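Local coordinates for reticulocyte-binding protein 2a (Plasmodium vivax, PDB 4Z8N), which probably binds a receptor on the surface of red blood cells through this helical erythrocyte-binding domain, as a step in parasite invasion, at residues 82-87 / 95-100; 193-198 / 293-298. All coordinates share one frame; numbering follows the deposited sequence.

Contact 1 (82-87 / 95-100)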
loop_
_atom_site.group_PDB
_atom_site.type_symbol
_atom_site.label_atom_id
_atom_site.label_comp_id
_atom_site.label_asym_id
_atom_site.label_seq_id
_atom_site.Cartn_x
_atom_site.Cartn_y
_atom_site.Cartn_z
ATOM N N PHE A 82 -3.557 -18.997 -9.965
ATOM C CA PHE A 82 -3.508 -19.296 -11.397
ATOM C C PHE A 82 -4.488 -20.417 -11.757
ATOM O O PHE A 82 -5.176 -20.345 -12.777
ATOM C CB PHE A 82 -2.079 -19.672 -11.811
ATOM C CG PHE A 82 -1.914 -19.925 -13.287
ATOM C CD1 PHE A 82 -2.443 -19.048 -14.220
ATOM C CD2 PHE A 82 -1.205 -21.028 -13.741
ATOM C CE1 PHE A 82 -2.287 -19.275 -15.578
ATOM C CE2 PHE A 82 -1.042 -21.262 -15.098
ATOM C CZ PHE A 82 -1.583 -20.383 -16.018
ATOM N N VAL A 83 -4.556 -21.443 -10.911
ATOM C CA VAL A 83 -5.500 -22.539 -11.113
ATOM C C VAL A 83 -6.944 -22.052 -10.989
ATOM O O VAL A 83 -7.811 -22.429 -11.779
ATOM C CB VAL A 83 -5.274 -23.689 -10.104
ATOM C CG1 VAL A 83 -6.268 -24.816 -10.351
ATOM C CG2 VAL A 83 -3.849 -24.211 -10.196
ATOM N N LEU A 84 -7.190 -21.202 -9.998
ATOM C CA LEU A 84 -8.535 -20.709 -9.721
ATOM C C LEU A 84 -9.024 -19.707 -10.766
ATOM O O LEU A 84 -10.230 -19.516 -10.933
ATOM C CB LEU A 84 -8.585 -20.070 -8.330
ATOM C CG LEU A 84 -8.325 -20.998 -7.144
ATOM C CD1 LEU A 84 -8.193 -20.192 -5.863
ATOM C CD2 LEU A 84 -9.435 -22.033 -7.013
ATOM N N GLU A 85 -8.089 -19.069 -11.465
ATOM C CA GLU A 85 -8.440 -18.076 -12.479
ATOM C C GLU A 85 -8.614 -18.710 -13.849
ATOM O O GLU A 85 -9.342 -18.193 -14.699
ATOM C CB GLU A 85 -7.379 -16.978 -12.551
ATOM C CG GLU A 85 -7.405 -16.014 -11.380
ATOM C CD GLU A 85 -6.399 -14.889 -11.534
ATOM O OE1 GLU A 85 -5.520 -14.993 -12.414
ATOM O OE2 GLU A 85 -6.499 -13.899 -10.782
ATOM N N TYR A 86 -7.938 -19.833 -14.061
ATOM C CA TYR A 86 -8.023 -20.543 -15.330
ATOM C C TYR A 86 -8.326 -22.025 -15.124
ATOM O O TYR A 86 -7.509 -22.877 -15.467
ATOM C CB TYR A 86 -6.720 -20.373 -16.116
ATOM C CG TYR A 86 -6.395 -18.930 -16.445
ATOM C CD1 TYR A 86 -5.678 -18.139 -15.557
ATOM C CD2 TYR A 86 -6.814 -18.359 -17.639
ATOM C CE1 TYR A 86 -5.383 -16.819 -15.853
ATOM C CE2 TYR A 86 -6.523 -17.042 -17.944
ATOM C CZ TYR A 86 -5.809 -16.277 -17.048
ATOM O OH TYR A 86 -5.518 -14.965 -17.351
ATOM N N PRO A 87 -9.513 -22.337 -14.569
ATOM C CA PRO A 87 -9.834 -23.733 -14.254
ATOM C C PRO A 87 -10.068 -24.593 -15.492
ATOM O O PRO A 87 -9.723 -25.776 -15.485
ATOM C CB PRO A 87 -11.121 -23.617 -13.428
ATOM C CG PRO A 87 -11.755 -22.354 -13.900
ATOM C CD PRO A 87 -10.618 -21.423 -14.222
ATOM N N SER A 95 -15.232 -30.104 -7.773
ATOM C CA SER A 95 -14.850 -30.545 -6.433
ATOM C C SER A 95 -13.410 -30.174 -6.092
ATOM O O SER A 95 -13.133 -29.670 -5.004
ATOM C CB SER A 95 -15.048 -32.051 -6.298
ATOM O OG SER A 95 -16.427 -32.371 -6.276
ATOM N N ASN A 96 -12.495 -30.424 -7.021
ATOM C CA ASN A 96 -11.101 -30.062 -6.812
ATOM C C ASN A 96 -10.912 -28.548 -6.836
ATOM O O ASN A 96 -9.987 -28.025 -6.216
ATOM C CB ASN A 96 -10.211 -30.730 -7.860
ATOM C CG ASN A 96 -10.068 -32.223 -7.635
ATOM O OD1 ASN A 96 -9.943 -32.683 -6.498
ATOM N ND2 ASN A 96 -10.091 -32.990 -8.718
ATOM N N TYR A 97 -11.794 -27.845 -7.544
ATOM C CA TYR A 97 -11.760 -26.386 -7.544
ATOM C C TYR A 97 -12.060 -25.854 -6.151
ATOM O O TYR A 97 -11.376 -24.956 -5.664
ATOM C CB TYR A 97 -12.758 -25.795 -8.546
ATOM C CG TYR A 97 -12.613 -24.296 -8.700
ATOM C CD1 TYR A 97 -13.212 -23.418 -7.801
ATOM C CD2 TYR A 97 -11.859 -23.759 -9.732
ATOM C CE1 TYR A 97 -13.062 -22.049 -7.931
ATOM C CE2 TYR A 97 -11.710 -22.395 -9.874
ATOM C CZ TYR A 97 -12.312 -21.543 -8.974
ATOM O OH TYR A 97 -12.158 -20.183 -9.118
ATOM N N GLU A 98 -13.098 -26.404 -5.525
ATOM C CA GLU A 98 -13.510 -25.973 -4.194
ATOM C C GLU A 98 -12.413 -26.247 -3.169
ATOM O O GLU A 98 -12.199 -25.459 -2.251
ATOM C CB GLU A 98 -14.812 -26.668 -3.783
ATOM C CG GLU A 98 -16.014 -26.262 -4.629
ATOM C CD GLU A 98 -17.248 -27.097 -4.343
ATOM O OE1 GLU A 98 -17.140 -28.093 -3.595
ATOM O OE2 GLU A 98 -18.330 -26.758 -4.869
ATOM N N ALA A 99 -11.720 -27.368 -3.336
ATOM C CA ALA A 99 -10.595 -27.702 -2.475
ATOM C C ALA A 99 -9.444 -26.725 -2.700
ATOM O O ALA A 99 -8.748 -26.338 -1.759
ATOM C CB ALA A 99 -10.141 -29.135 -2.725
ATOM N N LYS A 100 -9.258 -26.323 -3.953
ATOM C CA LYS A 100 -8.202 -25.383 -4.307
ATOM C C LYS A 100 -8.481 -24.005 -3.719
ATOM O O LYS A 100 -7.561 -23.295 -3.310
ATOM C CB LYS A 100 -8.058 -25.284 -5.827
ATOM C CG LYS A 100 -6.620 -25.332 -6.311
ATOM C CD LYS A 100 -6.019 -26.708 -6.076
ATOM C CE LYS A 100 -4.536 -26.732 -6.407
ATOM N NZ LYS A 100 -3.767 -25.783 -5.551
#

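Contact 2 (193-198 / 293-298)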
loop_
_atom_site.group_PDB
_atom_site.type_symbol
_atom_site.label_atom_id
_atom_site.label_comp_id
_atom_site.label_asym_id
_atom_site.label_seq_id
_atom_site.Cartn_x
_atom_site.Cartn_y
_atom_site.Cartn_z
ATOM N N GLN A 193 -29.172 -19.651 -9.373
ATOM C CA GLN A 193 -30.537 -20.134 -9.198
ATOM C C GLN A 193 -31.035 -20.845 -10.453
ATOM O O GLN A 193 -31.932 -21.683 -10.387
ATOM C CB GLN A 193 -31.485 -18.983 -8.849
ATOM C CG GLN A 193 -31.389 -18.484 -7.417
ATOM C CD GLN A 193 -32.419 -17.406 -7.112
ATOM O OE1 GLN A 193 -32.928 -16.746 -8.018
ATOM N NE2 GLN A 193 -32.734 -17.232 -5.834
ATOM N N GLU A 194 -30.444 -20.506 -11.594
ATOM C CA GLU A 194 -30.937 -20.975 -12.885
ATOM C C GLU A 194 -30.019 -22.001 -13.545
ATOM O O GLU A 194 -30.467 -22.824 -14.342
ATOM C CB GLU A 194 -31.138 -19.785 -13.828
ATOM C CG GLU A 194 -32.127 -18.745 -13.316
ATOM C CD GLU A 194 -33.547 -19.276 -13.242
ATOM O OE1 GLU A 194 -33.899 -20.156 -14.056
ATOM O OE2 GLU A 194 -34.311 -18.815 -12.367
ATOM N N ILE A 195 -28.732 -21.945 -13.218
ATOM C CA ILE A 195 -27.741 -22.797 -13.865
ATOM C C ILE A 195 -27.024 -23.681 -12.850
ATOM O O ILE A 195 -26.660 -23.227 -11.765
ATOM C CB ILE A 195 -26.691 -21.952 -14.633
ATOM C CG1 ILE A 195 -27.381 -20.929 -15.538
ATOM C CG2 ILE A 195 -25.760 -22.843 -15.443
ATOM C CD1 ILE A 195 -28.254 -21.548 -16.606
ATOM N N ASP A 196 -26.827 -24.948 -13.204
ATOM C CA ASP A 196 -26.055 -25.859 -12.368
ATOM C C ASP A 196 -24.615 -25.363 -12.243
ATOM O O ASP A 196 -24.026 -24.889 -13.216
ATOM C CB ASP A 196 -26.092 -27.276 -12.939
ATOM C CG ASP A 196 -27.485 -27.878 -12.908
ATOM O OD1 ASP A 196 -28.064 -27.982 -11.806
ATOM O OD2 ASP A 196 -28.004 -28.240 -13.985
ATOM N N ASN A 197 -24.064 -25.461 -11.037
ATOM C CA ASN A 197 -22.738 -24.930 -10.744
ATOM C C ASN A 197 -21.640 -25.585 -11.578
ATOM O O ASN A 197 -21.680 -26.783 -11.841
ATOM C CB ASN A 197 -22.427 -25.096 -9.256
ATOM C CG ASN A 197 -21.210 -24.301 -8.820
ATOM O OD1 ASN A 197 -20.755 -23.400 -9.528
ATOM N ND2 ASN A 197 -20.678 -24.631 -7.649
ATOM N N ASN A 198 -20.668 -24.784 -12.002
ATOM C CA ASN A 198 -19.515 -25.285 -12.743
ATOM C C ASN A 198 -18.283 -24.439 -12.437
ATOM O O ASN A 198 -18.379 -23.437 -11.730
ATOM C CB ASN A 198 -19.797 -25.301 -14.248
ATOM C CG ASN A 198 -20.278 -23.959 -14.770
ATOM O OD1 ASN A 198 -19.496 -23.019 -14.918
ATOM N ND2 ASN A 198 -21.570 -23.867 -15.064
ATOM N N THR A 293 -22.027 -19.034 -23.276
ATOM C CA THR A 293 -22.129 -20.217 -24.128
ATOM C C THR A 293 -22.837 -21.362 -23.409
ATOM O O THR A 293 -23.582 -22.124 -24.026
ATOM C CB THR A 293 -20.743 -20.705 -24.602
ATOM O OG1 THR A 293 -19.997 -21.205 -23.485
ATOM C CG2 THR A 293 -19.973 -19.568 -25.261
ATOM N N TYR A 294 -22.600 -21.479 -22.105
ATOM C CA TYR A 294 -23.289 -22.476 -21.288
ATOM C C TYR A 294 -24.790 -22.204 -21.244
ATOM O O TYR A 294 -25.599 -23.074 -21.560
ATOM C CB TYR A 294 -22.731 -22.496 -19.861
ATOM C CG TYR A 294 -21.396 -23.190 -19.702
ATOM C CD1 TYR A 294 -21.300 -24.576 -19.745
ATOM C CD2 TYR A 294 -20.233 -22.460 -19.484
ATOM C CE1 TYR A 294 -20.083 -25.215 -19.591
ATOM C CE2 TYR A 294 -19.011 -23.090 -19.329
ATOM C CZ TYR A 294 -18.942 -24.467 -19.384
ATOM O OH TYR A 294 -17.727 -25.096 -19.230
ATOM N N VAL A 295 -25.146 -20.985 -20.847
ATOM C CA VAL A 295 -26.540 -20.595 -20.663
ATOM C C VAL A 295 -27.335 -20.651 -21.965
ATOM O O VAL A 295 -28.501 -21.045 -21.974
ATOM C CB VAL A 295 -26.646 -19.167 -20.079
ATOM C CG1 VAL A 295 -28.090 -18.840 -19.718
ATOM C CG2 VAL A 295 -25.747 -19.023 -18.862
ATOM N N SER A 296 -26.689 -20.265 -23.061
ATOM C CA SER A 296 -27.356 -20.115 -24.351
ATOM C C SER A 296 -28.016 -21.399 -24.855
ATOM O O SER A 296 -29.187 -21.386 -25.243
ATOM C CB SER A 296 -26.363 -19.607 -25.398
ATOM O OG SER A 296 -26.983 -19.471 -26.665
ATOM N N GLU A 297 -27.280 -22.506 -24.847
ATOM C CA GLU A 297 -27.805 -23.731 -25.439
ATOM C C GLU A 297 -28.543 -24.629 -24.448
ATOM O O GLU A 297 -29.105 -25.651 -24.839
ATOM C CB GLU A 297 -26.684 -24.512 -26.121
ATOM C CG GLU A 297 -26.176 -23.842 -27.391
ATOM C CD GLU A 297 -25.096 -24.642 -28.088
ATOM O OE1 GLU A 297 -24.592 -25.614 -27.488
ATOM O OE2 GLU A 297 -24.765 -24.305 -29.245
ATOM N N LYS A 298 -28.564 -24.243 -23.174
ATOM C CA LYS A 298 -29.431 -24.909 -22.200
ATOM C C LYS A 298 -30.766 -24.171 -22.103
ATOM O O LYS A 298 -31.791 -24.644 -22.591
ATOM C CB LYS A 298 -28.791 -24.986 -20.807
ATOM C CG LYS A 298 -29.643 -25.740 -19.789
ATOM C CD LYS A 298 -29.106 -25.592 -18.371
ATOM C CE LYS A 298 -29.926 -26.412 -17.374
ATOM N NZ LYS A 298 -29.756 -27.886 -17.545
#

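Contact 1 (82-87 / 95-100)
Tyr97 lies against Leu84 and Pro87 in a buried contact between two antiparallel helices that follow each other in the chain, a helical hairpin of the erythrocyte-binding domain. It shows how one aromatic residue can be held by polar and apolar partners at once. Residues 82-85 are the last turn of helix 71-85, and residues 95-100 belong to the first turns of helix 94-115. Tyr97 CG stands anti to its backbone N (chi1 -172°), and from there the ring reaches across to the other helix. Tyr97 OH donates a hydrogen bond to Leu84 O, 2.7 Å away. The donor approaches at a C=O...O angle of 124° and is tilted 15° from the carbonyl plane, while Leu84 O itself lies in the plane of the ring, at its edge. The same residue also covers a face: the methyl Leu84 CD2 sits 3.6 Å from the centroid of the Tyr97 ring, a CH-pi contact almost along the ring normal. Pro87 CB, oblique to the ring, lies 3.8 Å from Tyr97 CD2. About one turn further along helix 94-115, Lys100 brings its aliphatic part to the contact, with Lys100 CB 3.7 Å from Leu84 CD2 and Lys100 CG 4.1 Å from Val83 CG1. Its chain bends at chi2 and chi4, and NZ pairs with Glu103. Phe206 of helix 199-237 touches both Leu84 and Tyr97, which places a third helix against the pair. Because Leu84 O lies at the C-terminal end of its helix, the phenol gives this carbonyl a side-chain partner where the regular backbone bonding runs out; the hydrogen bond fixes where the phenol end sits while the leucine methyl covers one face, and together they would restrict the ring.

Contact 2 (193-198 / 293-298)
Ile195 meets Val295 where the connection between two helices of the Rh5-type coiled-coil domain, the erythrocyte-binding part of the protein, passes beside the end of a third, C-terminal one. Segment 193-198 leads out of helix 168-194 and ends at the N-cap of helix 199-237, whereas 293-298 is the tail of helix 246-297. The example is one of a sparse surface contact made by the ends of a few side chains, with no hydrogen bond across it. Ile195 points its CB toward the helix and holds CG1 anti to the carbonyl carbon (chi1 -50°). Ile195 CD1, at the far end of that branch, comes 4.1 Å from Val295 CG1, and Ile195 CG1 is 4.2 Å from Val295 CG2; the two side chains cross at about a right angle. Lys298 is extended through its first three torsions and turns at chi4 (69°), with Lys298 CD 4.5 Å from Ile195 CD1. Further along the connection, Asn198 OD1 caps Ile201 N at the start of helix 199-237, while Asn198 ND2 makes a weak bond to Asp196 O. Asn198 OD1 also lies 4.4 Å from Tyr294 CE2, a loose approach, and Tyr294 touches Thr200 of the same helix. At the exposed surface, the Asp196 carboxylate meets the bent end of the lysine in a long salt bridge, Asp196 OD2 to Lys298 NZ 4.0 Å.

How the contacts relate
Followed from the N terminus, the chain first meets contact 1, which closes a short hairpin: seven residues, among them the rest of the short helix 87-90, separate 82-87 from 95-100. It then runs on through several helices before contact 2 opens at 193-198. Contact 2 closes a far longer loop, almost wholly helical, which takes in helix 199-237 and nearly all of helix 246-297. The two are in series, neither nested nor crossed, and their centres lie about 19 Å apart, on the same side of the chain's centre. Helix 199-237 links them, as its first turns touch Pro87 and Tyr97 of contact 1 and Ile195 and Tyr294 of contact 2.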